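PDB 5YTI: flagellar hook associated protein type 3 FlgL from Legionella pneumophila subsp. pneumophila, which probably serves as a structural component of the bacterial flagellum, as a hook-associated protein of the flagellin family. Local coordinates for residues Val112-Leu117 with Arg302-Leu307; Ile95-Pro100 with Thr322-Leu327. One frame throughout, in Å; residues are numbered along the deposited sequence.

Contact 1: residues Val112-Leu117 with Arg302-Leu307; sequences VEAQAL and RMINNL
I304 presses its unbranched arm onto A114 and Q115, joining helix 296-307 to helix 104-125 in the helical part of this flagellin-family fold. The two segments run in opposed but clearly oblique directions, and they come nearest where A114 faces I304, with 6.4 Å between the two CA atoms. The methyl of A114 points toward the other helix, and its small size is consistent with the close approach; its CB lies 3.7 Å from I304 CG1. The shape of I304 does the rest. CG1 stands anti to the carbonyl carbon (chi1 -67°) and the chain then runs on extended, carrying CD1 across to Q115.

Q115 meets that methyl at its CA and CB and again at its amide. I304 CD1 is 3.7 Å from Q115 CA and 3.9 Å from Q115 CB. Beyond CB, the glutamine chain sets out with CG anti to its N but bends at chi2 (76°), which curls the amide back round the methyl and brings Q115 OE1 to 3.5 Å from I304 CD1. This is plain van der Waals contact, with no hydrogen bond across the segments. The other end of the amide is held within its own helix, where Q115 NE2 bonds to N119 OD1 and would steady the bent conformation.

Beside I304 in the same helix, selenomethionine M303 touches I93 and Q94 of helix 49-96, and L307 lies on R107, L110 and A111 of helix 104-125. E113, on helix 104-125, makes a salt bridge to R89. Between the two segments themselves the contact is small, about 180 Å² with both sides summed, and it is apolar at its centre; the same I304 CG1 that meets A114 CB lies 4.1 Å from the backbone N of Q115.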
loop_
_atom_site.group_PDB
_atom_site.type_symbol
_atom_site.label_atom_id
_atom_site.label_comp_id
_atom_site.label_asym_id
_atom_site.label_seq_id
_atom_site.Cartn_x
_atom_site.Cartn_y
_atom_site.Cartn_z
ATOM N N VAL A 112 26.845 4.761 -4.325
ATOM C CA VAL A 112 27.006 6.192 -4.220
ATOM C C VAL A 112 26.081 6.837 -5.226
ATOM O O VAL A 112 25.512 7.909 -4.948
ATOM C CB VAL A 112 28.470 6.629 -4.412
ATOM C CG1 VAL A 112 28.578 8.131 -4.476
ATOM C CG2 VAL A 112 29.318 6.109 -3.256
ATOM N N GLU A 113 25.893 6.188 -6.378
ATOM C CA GLU A 113 24.869 6.666 -7.288
ATOM C C GLU A 113 23.494 6.590 -6.623
ATOM O O GLU A 113 22.762 7.577 -6.627
ATOM C CB GLU A 113 24.843 5.906 -8.599
ATOM C CG GLU A 113 24.032 6.668 -9.631
ATOM C CD GLU A 113 23.807 5.912 -10.918
ATOM O OE1 GLU A 113 24.220 4.735 -11.002
ATOM O OE2 GLU A 113 23.208 6.507 -11.845
ATOM N N ALA A 114 23.153 5.436 -6.046
ATOM C CA ALA A 114 21.882 5.316 -5.351
ATOM C C ALA A 114 21.737 6.423 -4.326
ATOM O O ALA A 114 20.656 6.977 -4.187
ATOM C CB ALA A 114 21.721 3.960 -4.701
ATOM N N GLN A 115 22.815 6.783 -3.630
ATOM C CA GLN A 115 22.727 7.901 -2.673
ATOM C C GLN A 115 22.400 9.206 -3.393
ATOM O O GLN A 115 21.645 10.009 -2.884
ATOM C CB GLN A 115 23.974 8.044 -1.757
ATOM C CG GLN A 115 23.900 9.151 -0.670
ATOM C CD GLN A 115 23.027 8.805 0.559
ATOM O OE1 GLN A 115 23.199 7.745 1.180
ATOM N NE2 GLN A 115 22.095 9.715 0.916
ATOM N N ALA A 116 22.932 9.431 -4.586
ATOM C CA ALA A 116 22.535 10.641 -5.329
ATOM C C ALA A 116 21.048 10.590 -5.704
ATOM O O ALA A 116 20.353 11.600 -5.597
ATOM C CB ALA A 116 23.395 10.836 -6.562
ATOM N N LEU A 117 20.558 9.412 -6.107
ATOM C CA LEU A 117 19.157 9.264 -6.499
ATOM C C LEU A 117 18.219 9.447 -5.309
ATOM O O LEU A 117 17.254 10.190 -5.411
ATOM C CB LEU A 117 18.916 7.946 -7.239
ATOM C CG LEU A 117 19.659 7.914 -8.591
ATOM C CD1 LEU A 117 19.965 6.502 -9.079
ATOM C CD2 LEU A 117 18.893 8.668 -9.668
ATOM N N ARG A 302 17.816 1.179 1.807
ATOM C CA ARG A 302 18.038 -0.249 1.873
ATOM C C ARG A 302 18.829 -0.794 0.689
ATOM O O ARG A 302 19.590 -1.755 0.849
ATOM C CB ARG A 302 16.703 -0.974 1.928
ATOM C CG ARG A 302 16.020 -0.991 3.292
ATOM C CD ARG A 302 15.411 -2.361 3.540
ATOM N NE ARG A 302 13.993 -2.462 3.215
ATOM C CZ ARG A 302 13.362 -3.602 2.916
ATOM N NH1 ARG A 302 12.071 -3.547 2.656
ATOM N NH2 ARG A 302 13.992 -4.781 2.845
HETATM N N MSE A 303 18.645 -0.227 -0.502
HETATM C CA MSE A 303 19.391 -0.718 -1.664
HETATM C C MSE A 303 20.836 -0.380 -1.464
HETATM O O MSE A 303 21.715 -1.158 -1.854
HETATM C CB MSE A 303 18.923 -0.133 -2.975
HETATM C CG MSE A 303 17.643 -0.726 -3.555
HETATM SE SE MSE A 303 17.120 0.560 -4.967
HETATM C CE MSE A 303 18.705 0.506 -6.104
ATOM N N ILE A 304 21.070 0.775 -0.834
ATOM C CA ILE A 304 22.422 1.240 -0.451
ATOM C C ILE A 304 23.078 0.347 0.642
ATOM O O ILE A 304 24.214 -0.120 0.488
ATOM C CB ILE A 304 22.396 2.697 0.074
ATOM C CG1 ILE A 304 22.031 3.697 -1.028
ATOM C CG2 ILE A 304 23.720 3.065 0.726
ATOM C CD1 ILE A 304 21.679 5.089 -0.496
ATOM N N ASN A 305 22.387 0.115 1.751
ATOM C CA ASN A 305 22.922 -0.797 2.743
ATOM C C ASN A 305 23.342 -2.094 2.075
ATOM O O ASN A 305 24.383 -2.623 2.411
ATOM C CB ASN A 305 21.912 -1.109 3.837
ATOM C CG ASN A 305 21.588 0.095 4.703
ATOM O OD1 ASN A 305 20.784 -0.005 5.625
ATOM N ND2 ASN A 305 22.201 1.238 4.411
ATOM N N ASN A 306 22.553 -2.589 1.122
ATOM C CA ASN A 306 22.792 -3.896 0.506
ATOM C C ASN A 306 23.971 -3.898 -0.475
ATOM O O ASN A 306 24.775 -4.816 -0.529
ATOM C CB ASN A 306 21.544 -4.310 -0.256
ATOM C CG ASN A 306 21.279 -5.788 -0.165
ATOM O OD1 ASN A 306 21.134 -6.314 0.922
ATOM N ND2 ASN A 306 21.189 -6.460 -1.307
ATOM N N LEU A 307 24.066 -2.861 -1.281
ATOM C CA LEU A 307 25.189 -2.753 -2.180
ATOM C C LEU A 307 26.519 -2.699 -1.443
ATOM O O LEU A 307 27.548 -2.979 -2.034
ATOM C CB LEU A 307 25.026 -1.509 -3.041
ATOM C CG LEU A 307 23.924 -1.722 -4.049
ATOM C CD1 LEU A 307 23.637 -0.433 -4.786
ATOM C CD2 LEU A 307 24.372 -2.841 -4.980
#

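Contact 2: residues Ile95-Pro100 with Thr322-Leu327; sequences IQAGNP and TENNQL
N324 reaches from helix 316-374 to A97 and G98, in the type I beta turn from Q96 to N99 at the C-terminal end of helix 49-96, so a long helix of this flagellin-family bundle is tied to a turn. Along 322-327, T322 and E323 come first, T322 facing the beta strands at I195 and S207 and E323 lying against N306 of helix 296-307.

N324 carries the contact. Its CG sits anti to the carbonyl carbon (chi1 -82°), which sends the amide out towards the turn. ND2 donates to A97 O at 2.9 Å, with a bent N-H...O angle of 136°, and it also lies close to G98 CA. Q321 OE1 is a second acceptor for ND2, but the position of that nitrogen is less certain, so all its contacts are best read with caution. The other end of the amide is anchored too, as OD1 accepts from Q94 NE2. A97 O is also bonded by R107 NH1, so this buried carbonyl serves two donors.

Further along, Q326 bonds to I195 and L327 packs on M303. Back at the turn, the methyl of A97 points toward the helix, with A97 CB 3.8 Å from N324 OD1.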
loop_
_atom_site.group_PDB
_atom_site.type_symbol
_atom_site.label_atom_id
_atom_site.label_comp_id
_atom_site.label_asym_id
_atom_site.label_seq_id
_atom_site.Cartn_x
_atom_site.Cartn_y
_atom_site.Cartn_z
ATOM N N ILE A 95 18.991 -4.244 -10.355
ATOM C CA ILE A 95 19.140 -5.495 -11.079
ATOM C C ILE A 95 20.582 -5.975 -11.132
ATOM O O ILE A 95 20.820 -7.156 -10.961
ATOM C CB ILE A 95 18.568 -5.421 -12.488
ATOM C CG1 ILE A 95 17.177 -6.045 -12.483
ATOM C CG2 ILE A 95 19.465 -6.194 -13.452
ATOM C CD1 ILE A 95 16.380 -5.723 -13.725
ATOM N N GLN A 96 21.525 -5.057 -11.354
ATOM C CA GLN A 96 22.956 -5.376 -11.306
ATOM C C GLN A 96 23.376 -5.853 -9.909
ATOM O O GLN A 96 24.239 -6.758 -9.767
ATOM C CB GLN A 96 23.837 -4.174 -11.632
ATOM C CG GLN A 96 23.229 -3.071 -12.472
ATOM C CD GLN A 96 23.289 -3.349 -13.947
ATOM O OE1 GLN A 96 22.272 -3.277 -14.642
ATOM N NE2 GLN A 96 24.485 -3.658 -14.441
ATOM N N ALA A 97 22.779 -5.240 -8.880
ATOM C CA ALA A 97 23.086 -5.598 -7.492
ATOM C C ALA A 97 22.816 -7.077 -7.250
ATOM O O ALA A 97 23.314 -7.661 -6.280
ATOM C CB ALA A 97 22.281 -4.751 -6.529
ATOM N N GLY A 98 22.022 -7.671 -8.133
ATOM C CA GLY A 98 21.783 -9.089 -8.097
ATOM C C GLY A 98 22.565 -9.844 -9.140
ATOM O O GLY A 98 22.352 -11.040 -9.312
ATOM N N ASN A 99 23.458 -9.153 -9.844
ATOM C CA ASN A 99 24.332 -9.823 -10.798
ATOM C C ASN A 99 25.648 -10.182 -10.104
ATOM O O ASN A 99 26.315 -9.329 -9.502
ATOM C CB ASN A 99 24.568 -8.971 -12.063
ATOM C CG ASN A 99 25.362 -9.717 -13.163
ATOM O OD1 ASN A 99 26.373 -9.197 -13.659
ATOM N ND2 ASN A 99 24.893 -10.919 -13.561
ATOM N N PRO A 100 26.015 -11.459 -10.174
ATOM C CA PRO A 100 27.152 -11.902 -9.389
ATOM C C PRO A 100 28.477 -11.698 -10.139
ATOM O O PRO A 100 29.533 -12.035 -9.615
ATOM C CB PRO A 100 26.843 -13.389 -9.138
ATOM C CG PRO A 100 25.837 -13.784 -10.186
ATOM C CD PRO A 100 25.476 -12.559 -10.994
ATOM N N THR A 322 18.267 -12.782 -1.321
ATOM C CA THR A 322 16.942 -12.772 -0.736
ATOM C C THR A 322 16.338 -11.372 -0.637
ATOM O O THR A 322 15.140 -11.163 -0.920
ATOM C CB THR A 322 16.980 -13.349 0.660
ATOM O OG1 THR A 322 17.483 -14.691 0.604
ATOM C CG2 THR A 322 15.577 -13.319 1.248
ATOM N N GLU A 323 17.188 -10.448 -0.201
ATOM C CA GLU A 323 16.851 -9.053 -0.049
ATOM C C GLU A 323 16.879 -8.325 -1.404
ATOM O O GLU A 323 16.094 -7.428 -1.608
ATOM C CB GLU A 323 17.794 -8.402 0.983
ATOM C CG GLU A 323 17.933 -6.870 0.940
ATOM C CD GLU A 323 17.041 -6.065 1.913
ATOM O OE1 GLU A 323 16.038 -6.609 2.441
ATOM O OE2 GLU A 323 17.343 -4.843 2.130
ATOM N N ASN A 324 17.759 -8.691 -2.335
ATOM C CA ASN A 324 17.711 -8.089 -3.680
ATOM C C ASN A 324 16.326 -8.273 -4.278
ATOM O O ASN A 324 15.727 -7.295 -4.716
ATOM C CB ASN A 324 18.705 -8.720 -4.655
ATOM C CG ASN A 324 20.112 -8.170 -4.539
ATOM O OD1 ASN A 324 20.355 -7.028 -4.102
ATOM N ND2 ASN A 324 21.064 -8.988 -4.977
ATOM N N ASN A 325 15.834 -9.521 -4.313
ATOM C CA ASN A 325 14.506 -9.847 -4.843
ATOM C C ASN A 325 13.405 -8.999 -4.241
ATOM O O ASN A 325 12.419 -8.642 -4.930
ATOM C CB ASN A 325 14.142 -11.284 -4.535
ATOM C CG ASN A 325 14.763 -12.242 -5.488
ATOM O OD1 ASN A 325 15.977 -12.254 -5.605
ATOM N ND2 ASN A 325 13.936 -13.038 -6.206
ATOM N N GLN A 326 13.551 -8.716 -2.950
ATOM C CA GLN A 326 12.546 -7.914 -2.250
ATOM C C GLN A 326 12.622 -6.491 -2.744
ATOM O O GLN A 326 11.613 -5.887 -3.076
ATOM C CB GLN A 326 12.717 -7.975 -0.715
ATOM C CG GLN A 326 12.424 -9.353 -0.136
ATOM C CD GLN A 326 10.984 -9.523 0.246
ATOM O OE1 GLN A 326 10.480 -8.739 1.039
ATOM N NE2 GLN A 326 10.312 -10.559 -0.283
ATOM N N LEU A 327 13.838 -5.965 -2.811
ATOM C CA LEU A 327 14.037 -4.576 -3.162
ATOM C C LEU A 327 13.638 -4.329 -4.608
ATOM O O LEU A 327 13.274 -3.231 -4.964
ATOM C CB LEU A 327 15.474 -4.140 -2.894
ATOM C CG LEU A 327 15.860 -3.977 -1.421
ATOM C CD1 LEU A 327 17.353 -3.729 -1.308
ATOM C CD2 LEU A 327 15.102 -2.819 -0.782
#

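The centres of contacts 1 and 2 are 12 Å apart, and contact 1 falls within the span of chain that contact 2 brackets. Helices 49-96 and 104-125 are consecutive, as are helices 296-307 and 316-374, so each contact joins one member of the first pair to one of the second. The strands of the fold all lie between residues 117 and 302, so both contacts pin together the helices that come before and after this strand-rich insertion. The two also touch directly: R302 NH2 forms a salt bridge with E323 OE1 at 2.8 Å, and L307 packs on A97, so the contacts adjoin through a salt bridge and an apolar touch.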